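Local coordinates for protein putative glycoside hydrolase (PDB 3HBZ) that binds calcium ions and may take part in carbohydrate metabolism, possibly as a glycoside hydrolase, at residues A131-T136 / D143-F148; N195-T200 / E317-N322; F225-G228 / G234-D237. All coordinates share one frame; numbering follows the deposited sequence.

Contact 1 of 3, residues A131-T136 / D143-F148; sequences AGYAMT and DDYPTF
Tyr133 and Tyr145 form an offset edge-to-face aromatic pair. The edge of Tyr133 is turned toward the face of Tyr145, with centroids 5.9 Å apart and planes at 64°. Pro146 makes a CH-pi contact over one face of the Tyr133 ring, its CD 3.9 Å from the ring centroid. Thr136 OG1 lies over the centre of the other face. Tyr133 CG is anti to the backbone N (chi1 -165°), which swings the ring from the helix to the proline. Ala134 CB packs against the Tyr145 ring, 4.1 Å from CE2, and lies 3.6 Å from Tyr145 OH.

The polar link across the contact runs through water. One water donates to Tyr133 OH at 2.8 Å and to Asp144 O at 2.6 Å. Tyr133 OH also bonds to Ser165 O. Inside residues 131-136, Tyr133 O accepts from both OG1 and N of Thr136. A leucine in place of Tyr133 would probably leave this water and Ser165 O without their hydroxyl partner and Pro146 without its aromatic face.

The contact packs helix 130-134 against the lead-in to strand 147-150. Strand 158-165, paired with 147-150, and strand 177-183 also touch Tyr133, through Arg164 and Ala178.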
ATOM      1  N   ALA A 131      -7.876   4.825   3.316  1.00 26.22           N
ATOM      2  CA  ALA A 131      -8.356   4.675   4.692  1.00 26.94           C
ATOM      3  C   ALA A 131      -8.175   5.987   5.504  1.00 26.17           C
ATOM      4  O   ALA A 131      -9.004   6.347   6.363  1.00 25.06           O
ATOM      5  CB  ALA A 131      -7.654   3.522   5.382  1.00 23.81           C
ATOM      6  N   GLY A 132      -7.100   6.686   5.214  1.00 28.58           N
ATOM      7  CA  GLY A 132      -6.808   7.951   5.866  1.00 24.70           C
ATOM      8  C   GLY A 132      -7.771   9.021   5.387  1.00 25.42           C
ATOM      9  O   GLY A 132      -8.292   9.783   6.202  1.00 24.90           O
ATOM     10  N   TYR A 133      -7.953   9.124   4.072  1.00 21.15           N
ATOM     11  CA  TYR A 133      -8.882  10.117   3.522  1.00 23.35           C
ATOM     12  C   TYR A 133     -10.327   9.995   4.040  1.00 22.79           C
ATOM     13  O   TYR A 133     -11.043  11.001   4.201  1.00 23.92           O
ATOM     14  CB  TYR A 133      -8.854  10.106   1.989  1.00 19.99           C
ATOM     15  CG  TYR A 133      -9.508  11.346   1.347  1.00 20.84           C
ATOM     16  CD1 TYR A 133      -8.893  12.568   1.404  1.00 20.79           C
ATOM     17  CD2 TYR A 133     -10.700  11.254   0.655  1.00 22.49           C
ATOM     18  CE1 TYR A 133      -9.488  13.742   0.837  1.00 24.70           C
ATOM     19  CE2 TYR A 133     -11.285  12.383   0.035  1.00 21.24           C
ATOM     20  CZ  TYR A 133     -10.687  13.626   0.148  1.00 24.10           C
ATOM     21  OH  TYR A 133     -11.276  14.742  -0.418  1.00 21.64           O
ATOM     22  N   ALA A 134     -10.764   8.770   4.258  1.00 23.99           N
ATOM     23  CA  ALA A 134     -12.089   8.508   4.809  1.00 22.19           C
ATOM     24  C   ALA A 134     -12.298   9.238   6.130  1.00 23.32           C
ATOM     25  O   ALA A 134     -13.417   9.684   6.443  1.00 26.10           O
ATOM     26  CB  ALA A 134     -12.301   6.970   5.005  1.00 23.22           C
HETATM   27  N   MSE A 135     -11.205   9.409   6.874  1.00 22.92           N
HETATM   28  CA  MSE A 135     -11.243  10.051   8.180  1.00 24.93           C
HETATM   29  C   MSE A 135     -11.463  11.556   8.102  1.00 25.49           C
HETATM   30  O   MSE A 135     -11.805  12.143   9.111  1.00 26.98           O
HETATM   31  CB  MSE A 135      -9.966   9.748   8.997  1.00 22.28           C
HETATM   32  CG  MSE A 135      -9.828   8.291   9.358  1.00 25.34           C
HETATM   33 SE   MSE A 135      -8.083   7.974  10.204  0.75 23.65          SE
HETATM   34  CE  MSE A 135      -8.265   9.012  11.775  1.00 26.73           C
ATOM     35  N   THR A 136     -11.340  12.160   6.914  1.00 24.99           N
ATOM     36  CA  THR A 136     -11.585  13.619   6.746  1.00 23.06           C
ATOM     37  C   THR A 136     -13.064  13.932   6.677  1.00 23.93           C
ATOM     38  O   THR A 136     -13.462  15.098   6.728  1.00 23.97           O
ATOM     39  CB  THR A 136     -10.986  14.143   5.434  1.00 24.99           C
ATOM     40  OG1 THR A 136     -11.686  13.551   4.332  1.00 24.11           O
ATOM     41  CG2 THR A 136      -9.451  13.819   5.340  1.00 22.20           C
ATOM     42  N   ASP A 143     -15.301   7.120  -6.020  1.00 26.21           N
ATOM     43  CA  ASP A 143     -14.743   8.117  -6.963  1.00 30.91           C
ATOM     44  C   ASP A 143     -14.322   9.464  -6.378  1.00 29.56           C
ATOM     45  O   ASP A 143     -13.755  10.290  -7.095  1.00 25.71           O
ATOM     46  CB  ASP A 143     -15.775   8.375  -8.100  1.00 33.21           C
ATOM     47  CG  ASP A 143     -15.592   7.393  -9.239  1.00 44.94           C
ATOM     48  OD1 ASP A 143     -14.781   6.435  -9.052  1.00 43.33           O
ATOM     49  OD2 ASP A 143     -16.190   7.596 -10.318  1.00 52.87           O
ATOM     50  N   ASP A 144     -14.629   9.695  -5.104  1.00 27.03           N
ATOM     51  CA  ASP A 144     -14.273  10.949  -4.450  1.00 23.34           C
ATOM     52  C   ASP A 144     -12.912  10.836  -3.731  1.00 22.81           C
ATOM     53  O   ASP A 144     -12.385  11.828  -3.203  1.00 23.01           O
ATOM     54  CB  ASP A 144     -15.343  11.320  -3.417  1.00 23.18           C
ATOM     55  CG  ASP A 144     -16.712  11.600  -4.017  1.00 33.35           C
ATOM     56  OD1 ASP A 144     -16.813  11.988  -5.201  1.00 31.47           O
ATOM     57  OD2 ASP A 144     -17.702  11.446  -3.259  1.00 28.22           O
ATOM     58  N   TYR A 145     -12.354   9.635  -3.666  1.00 22.43           N
ATOM     59  CA  TYR A 145     -11.086   9.437  -2.999  1.00 23.12           C
ATOM     60  C   TYR A 145      -9.890   9.849  -3.904  1.00 26.29           C
ATOM     61  O   TYR A 145     -10.036  10.036  -5.123  1.00 25.01           O
ATOM     62  CB  TYR A 145     -10.920   7.986  -2.597  1.00 23.48           C
ATOM     63  CG  TYR A 145     -11.751   7.575  -1.407  1.00 26.59           C
ATOM     64  CD1 TYR A 145     -13.116   7.365  -1.528  1.00 23.10           C
ATOM     65  CD2 TYR A 145     -11.151   7.378  -0.141  1.00 25.75           C
ATOM     66  CE1 TYR A 145     -13.874   6.983  -0.420  1.00 23.92           C
ATOM     67  CE2 TYR A 145     -11.907   7.016   0.971  1.00 24.72           C
ATOM     68  CZ  TYR A 145     -13.265   6.835   0.834  1.00 28.15           C
ATOM     69  OH  TYR A 145     -13.994   6.435   1.927  1.00 24.56           O
ATOM     70  N   PRO A 146      -8.707  10.021  -3.297  1.00 21.92           N
ATOM     71  CA  PRO A 146      -7.519  10.376  -4.076  1.00 23.30           C
ATOM     72  C   PRO A 146      -7.046   9.266  -5.019  1.00 24.57           C
ATOM     73  O   PRO A 146      -6.389   9.553  -6.039  1.00 23.84           O
ATOM     74  CB  PRO A 146      -6.456  10.656  -2.995  1.00 22.08           C
ATOM     75  CG  PRO A 146      -7.274  11.050  -1.775  1.00 21.98           C
ATOM     76  CD  PRO A 146      -8.451  10.068  -1.835  1.00 21.76           C
ATOM     77  N   THR A 147      -7.419   8.033  -4.703  1.00 22.70           N
ATOM     78  CA  THR A 147      -6.945   6.872  -5.423  1.00 23.72           C
ATOM     79  C   THR A 147      -8.183   6.082  -5.885  1.00 25.92           C
ATOM     80  O   THR A 147      -8.946   5.597  -5.052  1.00 27.34           O
ATOM     81  CB  THR A 147      -6.086   6.036  -4.548  1.00 22.38           C
ATOM     82  OG1 THR A 147      -4.957   6.784  -4.101  1.00 24.31           O
ATOM     83  CG2 THR A 147      -5.574   4.753  -5.314  1.00 18.94           C
ATOM     84  N   PHE A 148      -8.396   5.999  -7.204  1.00 24.68           N
ATOM     85  CA  PHE A 148      -9.533   5.245  -7.760  1.00 24.09           C
ATOM     86  C   PHE A 148      -9.207   4.647  -9.105  1.00 25.43           C
ATOM     87  O   PHE A 148      -8.110   4.816  -9.632  1.00 24.91           O
ATOM     88  CB  PHE A 148     -10.805   6.108  -7.837  1.00 23.11           C
ATOM     89  CG  PHE A 148     -10.669   7.366  -8.713  1.00 24.01           C
ATOM     90  CD1 PHE A 148     -10.067   8.519  -8.207  1.00 28.49           C
ATOM     91  CD2 PHE A 148     -11.148   7.389 -10.017  1.00 30.14           C
ATOM     92  CE1 PHE A 148      -9.942   9.662  -8.968  1.00 23.99           C
ATOM     93  CE2 PHE A 148     -11.021   8.526 -10.797  1.00 28.83           C
ATOM     94  CZ  PHE A 148     -10.427   9.671 -10.278  1.00 24.45           C
TER
HETATM   95  O   HOH W   1     -13.098  14.226  -2.506  1.00 28.43           O

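Contact 2 of 3, residues N195-T200 / E317-N322; sequences NPLKAT and EGDHFN
Glu317 O is gripped by two backbone N-H groups, and the turn it closes brings Asp319 and His320 against Leu197. The donors are His320 N at 3.1 Å from Glu317 O and Asn322 N at 3.0 Å from it. They reach it from opposite faces of the carbonyl plane.

A hydrogen bond holds one side of the imidazole. His320 ND1 donates to Asp319 OD1 over 2.7 Å, with an N-H...acceptor angle of 158°. The donor comes from above the carboxylate plane. At the other end of the turn, the Asn322 amide donates to Glu317 OE1.

The leucine meets this polar surface with its two methyls. Leu197 CG is anti to the carbonyl carbon (chi1 -66°) and CD1 is trans (chi2 176°), which points the two branches at different residues. Leu197 CD2 lies 3.6 Å from Asp319 O and 3.7 Å from Asp319 CB. Leu197 CD1 lies 3.9 Å from His320 NE2. Leu197 crosses both side chains at about a right angle. Beside it, Pro196 CG meets the edge of the Phe321 ring at CZ, 4.3 Å away. Asp319 O also lies over one face of that ring, toward the rim.

A di(hydroxyethyl)ether molecule, probably from the crystallisation liquor, makes weak hydrogen bonds to Asp319 OD1 and His320 NE2.

No hydrogen bond joins residues 195-200 to residues 317-322. The turn has its own bonds, from His320 ND1 to Asp319 OD1 and from Asn322 ND2 to Glu317 OE1, and Glu317 OE2 bridges outward to Lys235. The contact itself is apolar, and helix 196-199 meets the turn without directional bonds.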
ATOM      1  N   ASN A 195       0.914  10.725  12.551  1.00 31.83           N
ATOM      2  CA  ASN A 195       2.243  10.705  11.904  1.00 29.46           C
ATOM      3  C   ASN A 195       2.098  10.178  10.451  1.00 26.44           C
ATOM      4  O   ASN A 195       2.457   9.041  10.175  1.00 28.87           O
ATOM      5  CB  ASN A 195       3.192   9.758  12.665  1.00 30.68           C
ATOM      6  CG  ASN A 195       3.667  10.319  14.001  1.00 41.59           C
ATOM      7  OD1 ASN A 195       4.563  11.140  14.034  1.00 54.57           O
ATOM      8  ND2 ASN A 195       3.104   9.828  15.099  1.00 33.43           N
ATOM      9  N   PRO A 196       1.517  10.974   9.534  1.00 26.37           N
ATOM     10  CA  PRO A 196       1.089  10.415   8.247  1.00 28.64           C
ATOM     11  C   PRO A 196       2.223   9.819   7.413  1.00 27.93           C
ATOM     12  O   PRO A 196       2.018   8.872   6.634  1.00 29.30           O
ATOM     13  CB  PRO A 196       0.428  11.604   7.538  1.00 29.68           C
ATOM     14  CG  PRO A 196       0.901  12.807   8.257  1.00 32.04           C
ATOM     15  CD  PRO A 196       1.061  12.357   9.699  1.00 30.31           C
ATOM     16  N   LEU A 197       3.419  10.348   7.575  1.00 26.77           N
ATOM     17  CA  LEU A 197       4.554   9.804   6.835  1.00 27.47           C
ATOM     18  C   LEU A 197       4.921   8.388   7.312  1.00 26.52           C
ATOM     19  O   LEU A 197       5.551   7.652   6.573  1.00 28.86           O
ATOM     20  CB  LEU A 197       5.765  10.719   6.977  1.00 25.97           C
ATOM     21  CG  LEU A 197       5.736  12.142   6.377  1.00 29.87           C
ATOM     22  CD1 LEU A 197       7.052  12.919   6.757  1.00 24.07           C
ATOM     23  CD2 LEU A 197       5.506  12.143   4.831  1.00 22.67           C
ATOM     24  N   LYS A 198       4.607   8.075   8.585  1.00 25.81           N
ATOM     25  CA  LYS A 198       4.777   6.728   9.139  1.00 27.29           C
ATOM     26  C   LYS A 198       3.647   5.796   8.721  1.00 26.66           C
ATOM     27  O   LYS A 198       3.783   4.591   8.830  1.00 30.42           O
ATOM     28  CB  LYS A 198       4.837   6.750  10.663  1.00 28.17           C
ATOM     29  CG  LYS A 198       5.970   7.640  11.283  1.00 38.38           C
ATOM     30  CD  LYS A 198       7.319   7.130  11.006  1.00 47.85           C
ATOM     31  CE  LYS A 198       7.803   6.064  11.985  1.00 42.34           C
ATOM     32  NZ  LYS A 198       9.043   5.481  11.323  1.00 37.10           N
ATOM     33  N   ALA A 199       2.537   6.355   8.261  1.00 25.55           N
ATOM     34  CA  ALA A 199       1.387   5.567   7.845  1.00 26.77           C
ATOM     35  C   ALA A 199       1.640   4.789   6.555  1.00 23.74           C
ATOM     36  O   ALA A 199       1.079   3.701   6.374  1.00 28.32           O
ATOM     37  CB  ALA A 199       0.163   6.468   7.667  1.00 25.23           C
ATOM     38  N   THR A 200       2.428   5.342   5.645  1.00 23.92           N
ATOM     39  CA  THR A 200       2.738   4.680   4.367  1.00 24.27           C
ATOM     40  C   THR A 200       3.953   3.785   4.531  1.00 26.94           C
ATOM     41  O   THR A 200       5.096   4.246   4.480  1.00 27.61           O
ATOM     42  CB  THR A 200       2.967   5.706   3.230  1.00 30.21           C
ATOM     43  OG1 THR A 200       3.968   6.614   3.621  1.00 25.13           O
ATOM     44  CG2 THR A 200       1.718   6.513   2.959  1.00 24.12           C
ATOM     45  N   GLU A 317       5.367  16.526  -3.716  1.00 24.41           N
ATOM     46  CA  GLU A 317       5.529  16.903  -2.319  1.00 25.86           C
ATOM     47  C   GLU A 317       4.199  16.898  -1.575  1.00 28.06           C
ATOM     48  O   GLU A 317       3.996  17.617  -0.543  1.00 24.09           O
ATOM     49  CB  GLU A 317       6.060  18.315  -2.239  1.00 27.68           C
ATOM     50  CG  GLU A 317       7.403  18.521  -2.804  1.00 33.03           C
ATOM     51  CD  GLU A 317       7.775  19.988  -2.636  1.00 43.21           C
ATOM     52  OE1 GLU A 317       7.914  20.407  -1.469  1.00 47.18           O
ATOM     53  OE2 GLU A 317       7.825  20.719  -3.657  1.00 60.08           O
ATOM     54  N   GLY A 318       3.265  16.139  -2.096  1.00 25.20           N
ATOM     55  CA  GLY A 318       1.954  16.077  -1.444  1.00 30.27           C
ATOM     56  C   GLY A 318       1.961  15.500  -0.061  1.00 29.23           C
ATOM     57  O   GLY A 318       1.104  15.835   0.755  1.00 29.75           O
ATOM     58  N   ASP A 319       2.940  14.648   0.209  1.00 27.64           N
ATOM     59  CA  ASP A 319       3.100  14.051   1.511  1.00 26.79           C
ATOM     60  C   ASP A 319       3.484  15.070   2.598  1.00 26.64           C
ATOM     61  O   ASP A 319       3.300  14.805   3.791  1.00 28.30           O
ATOM     62  CB  ASP A 319       4.081  12.847   1.436  1.00 27.85           C
ATOM     63  CG  ASP A 319       5.510  13.234   1.044  1.00 29.35           C
ATOM     64  OD1 ASP A 319       5.792  14.427   0.810  1.00 30.99           O
ATOM     65  OD2 ASP A 319       6.359  12.301   0.968  1.00 33.10           O
ATOM     66  N   HIS A 320       4.009  16.224   2.173  1.00 26.32           N
ATOM     67  CA  HIS A 320       4.203  17.384   3.032  1.00 25.06           C
ATOM     68  C   HIS A 320       3.169  18.507   2.741  1.00 28.59           C
ATOM     69  O   HIS A 320       3.430  19.655   3.032  1.00 26.68           O
ATOM     70  CB  HIS A 320       5.631  17.937   2.839  1.00 24.90           C
ATOM     71  CG  HIS A 320       6.693  17.043   3.390  1.00 28.11           C
ATOM     72  ND1 HIS A 320       7.078  15.864   2.770  1.00 37.94           N
ATOM     73  CD2 HIS A 320       7.388  17.098   4.555  1.00 34.02           C
ATOM     74  CE1 HIS A 320       8.018  15.272   3.497  1.00 32.69           C
ATOM     75  NE2 HIS A 320       8.210  15.988   4.590  1.00 41.05           N
ATOM     76  N   PHE A 321       2.041  18.169   2.117  1.00 25.62           N
ATOM     77  CA  PHE A 321       0.958  19.130   1.833  1.00 25.51           C
ATOM     78  C   PHE A 321       1.327  20.282   0.904  1.00 25.84           C
ATOM     79  O   PHE A 321       0.785  21.366   0.983  1.00 26.29           O
ATOM     80  CB  PHE A 321       0.280  19.548   3.168  1.00 25.64           C
ATOM     81  CG  PHE A 321       0.127  18.362   4.082  1.00 21.54           C
ATOM     82  CD1 PHE A 321      -0.760  17.357   3.754  1.00 23.58           C
ATOM     83  CD2 PHE A 321       1.022  18.144   5.125  1.00 28.43           C
ATOM     84  CE1 PHE A 321      -0.809  16.182   4.512  1.00 25.10           C
ATOM     85  CE2 PHE A 321       1.003  16.962   5.838  1.00 22.43           C
ATOM     86  CZ  PHE A 321       0.073  16.006   5.568  1.00 22.47           C
ATOM     87  N   ASN A 322       2.236  20.006  -0.012  1.00 26.12           N
ATOM     88  CA  ASN A 322       2.563  20.930  -1.066  1.00 27.86           C
ATOM     89  C   ASN A 322       2.149  20.348  -2.388  1.00 25.95           C
ATOM     90  O   ASN A 322       2.667  19.301  -2.810  1.00 27.83           O
ATOM     91  CB  ASN A 322       4.055  21.213  -1.037  1.00 27.94           C
ATOM     92  CG  ASN A 322       4.484  21.773   0.282  1.00 32.50           C
ATOM     93  OD1 ASN A 322       3.690  22.371   0.995  1.00 34.17           O
ATOM     94  ND2 ASN A 322       5.736  21.577   0.624  1.00 31.60           N
TER

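Contact 3 of 3, residues F225-G228 / G234-D237; sequences FTEG and GKRD
The Phe225 ring carries the Lys235 side chain over one face and Asp237 at its edge. Lys235 CD makes a CH-pi contact, 4.0 Å from the Phe225 ring centroid and 27° off the ring normal. Lys235 CB lies over the same face, toward the rim. At the edge, Asp237 N is 3.7 Å from Phe225 CD2, near the ring plane. Asp237 CA and Glu227 CG also lie at the edge, in plane. The Asp237 carboxylate stands nearly perpendicular to the ring (89°), with its OD1 3.8 Å from Phe225 CE2. Phe225 CB touches the backbone as well, 3.6 Å from Lys235 O.

Lys235 is extended beyond CG, which lays its methylenes along the ring and carries the ammonium past CZ. Here Lys235 NZ forms a long salt bridge with Glu227 OE2, at 3.6 Å. Its stronger partner is Glu317, so two carboxylates share this lysine. The paired charges would probably hold the ammonium just beyond the rim, beside CZ.

Asp237 is held from outside the contact. Its OD2 bonds to Ser327 OG, Ser315 OG and Ala324 N. These bonds fix the carboxylate beside the ring. The Arg236 side chain starts away from Phe225 and reaches Glu277 instead.

No hydrogen bond crosses between residues 225-228 and 234-237. Strand 225-227 pairs antiparallel with strand 230-231. The chain then returns past Phe225 in the loop that leads to strand 240-247. Thr226 also bonds to Gly323, in the loop between strands 306-313 and 328-338.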
ATOM      1  N   PHE A 225      -1.282  25.770  -7.192  1.00 25.38           N
ATOM      2  CA  PHE A 225      -0.393  25.137  -6.275  1.00 27.07           C
ATOM      3  C   PHE A 225      -0.526  25.787  -4.903  1.00 28.13           C
ATOM      4  O   PHE A 225      -0.561  27.030  -4.804  1.00 27.68           O
ATOM      5  CB  PHE A 225       1.043  25.292  -6.766  1.00 26.26           C
ATOM      6  CG  PHE A 225       2.004  24.359  -6.097  1.00 28.65           C
ATOM      7  CD1 PHE A 225       2.625  24.705  -4.899  1.00 33.33           C
ATOM      8  CD2 PHE A 225       2.341  23.159  -6.702  1.00 28.47           C
ATOM      9  CE1 PHE A 225       3.531  23.824  -4.283  1.00 29.05           C
ATOM     10  CE2 PHE A 225       3.239  22.282  -6.109  1.00 29.08           C
ATOM     11  CZ  PHE A 225       3.847  22.621  -4.893  1.00 30.61           C
ATOM     12  N   THR A 226      -0.607  24.957  -3.860  1.00 24.36           N
ATOM     13  CA  THR A 226      -0.630  25.443  -2.490  1.00 26.40           C
ATOM     14  C   THR A 226       0.478  24.785  -1.643  1.00 27.38           C
ATOM     15  O   THR A 226       0.883  23.654  -1.881  1.00 27.64           O
ATOM     16  CB  THR A 226      -2.024  25.280  -1.798  1.00 25.42           C
ATOM     17  OG1 THR A 226      -2.454  23.915  -1.823  1.00 27.97           O
ATOM     18  CG2 THR A 226      -3.127  26.152  -2.477  1.00 23.50           C
ATOM     19  N   GLU A 227       0.941  25.516  -0.644  1.00 28.96           N
ATOM     20  CA  GLU A 227       1.921  25.049   0.313  1.00 28.34           C
ATOM     21  C   GLU A 227       1.298  25.171   1.687  1.00 31.00           C
ATOM     22  O   GLU A 227       1.022  26.283   2.167  1.00 30.58           O
ATOM     23  CB  GLU A 227       3.202  25.898   0.188  1.00 24.44           C
ATOM     24  CG  GLU A 227       4.110  25.353  -0.856  1.00 32.41           C
ATOM     25  CD  GLU A 227       5.383  26.150  -1.081  1.00 45.06           C
ATOM     26  OE1 GLU A 227       5.544  27.248  -0.485  1.00 49.25           O
ATOM     27  OE2 GLU A 227       6.204  25.673  -1.892  1.00 52.71           O
ATOM     28  N   GLY A 228       0.984  24.027   2.291  1.00 32.78           N
ATOM     29  CA  GLY A 228       0.303  24.018   3.584  1.00 32.40           C
ATOM     30  C   GLY A 228      -0.982  24.805   3.554  1.00 32.39           C
ATOM     31  O   GLY A 228      -1.310  25.515   4.508  1.00 32.81           O
ATOM     32  N   GLY A 234       4.647  30.953  -8.113  1.00 45.83           N
ATOM     33  CA  GLY A 234       5.729  30.544  -9.028  1.00 47.43           C
ATOM     34  C   GLY A 234       5.825  29.062  -9.380  1.00 49.11           C
ATOM     35  O   GLY A 234       6.807  28.647 -10.008  1.00 49.00           O
ATOM     36  N   LYS A 235       4.823  28.261  -9.000  1.00 47.17           N
ATOM     37  CA  LYS A 235       5.029  26.812  -8.929  1.00 46.09           C
ATOM     38  C   LYS A 235       3.970  26.027  -9.702  1.00 41.51           C
ATOM     39  O   LYS A 235       2.817  26.411  -9.744  1.00 39.22           O
ATOM     40  CB  LYS A 235       5.125  26.368  -7.458  1.00 46.39           C
ATOM     41  CG  LYS A 235       6.320  25.419  -7.206  1.00 54.40           C
ATOM     42  CD  LYS A 235       6.604  25.113  -5.723  1.00 57.13           C
ATOM     43  CE  LYS A 235       7.506  23.863  -5.596  1.00 64.02           C
ATOM     44  NZ  LYS A 235       7.535  23.293  -4.212  1.00 67.74           N
ATOM     45  N   ARG A 236       4.392  24.956 -10.368  1.00 38.18           N
ATOM     46  CA  ARG A 236       3.460  24.067 -11.056  1.00 35.27           C
ATOM     47  C   ARG A 236       3.643  22.663 -10.463  1.00 31.50           C
ATOM     48  O   ARG A 236       4.757  22.265 -10.167  1.00 28.90           O
ATOM     49  CB  ARG A 236       3.693  24.123 -12.545  1.00 35.19           C
ATOM     50  CG  ARG A 236       2.558  23.590 -13.374  1.00 42.92           C
ATOM     51  CD  ARG A 236       1.545  24.654 -13.885  1.00 45.22           C
ATOM     52  NE  ARG A 236       0.580  23.928 -14.714  1.00 46.55           N
ATOM     53  CZ  ARG A 236      -0.753  24.001 -14.678  1.00 46.41           C
ATOM     54  NH1 ARG A 236      -1.418  24.861 -13.916  1.00 43.63           N
ATOM     55  NH2 ARG A 236      -1.441  23.194 -15.472  1.00 41.85           N
ATOM     56  N   ASP A 237       2.547  21.953 -10.191  1.00 27.42           N
ATOM     57  CA  ASP A 237       2.655  20.654  -9.548  1.00 25.88           C
ATOM     58  C   ASP A 237       3.282  19.649 -10.530  1.00 27.54           C
ATOM     59  O   ASP A 237       3.309  19.893 -11.751  1.00 26.70           O
ATOM     60  CB  ASP A 237       1.259  20.188  -9.098  1.00 26.42           C
ATOM     61  CG  ASP A 237       1.274  19.211  -7.922  1.00 27.97           C
ATOM     62  OD1 ASP A 237       2.366  18.828  -7.401  1.00 23.74           O
ATOM     63  OD2 ASP A 237       0.144  18.802  -7.519  1.00 25.96           O
TER

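How the contacts relate
All three contacts lie within the putative carbohydrate metabolism domain, away from its metal sites. Contact 1 closes first along the chain. Contact 2 joins residues 195-200 to 317-322, and contact 3 falls in the sequence between those two segments. The centres of contacts 1 and 2 are about 14 Å apart, and the two do not touch. Contacts 1 and 3 have their centres about 21 Å apart. Contacts 2 and 3, centres about 16 Å apart, are joined directly. Glu317 OE2 forms a 2.6 Å salt bridge with Lys235 NZ, and Phe321 O probably bonds to Gly228 N. The 317-322 loop thus ties helix 196-199 to the outlying strand 225-227.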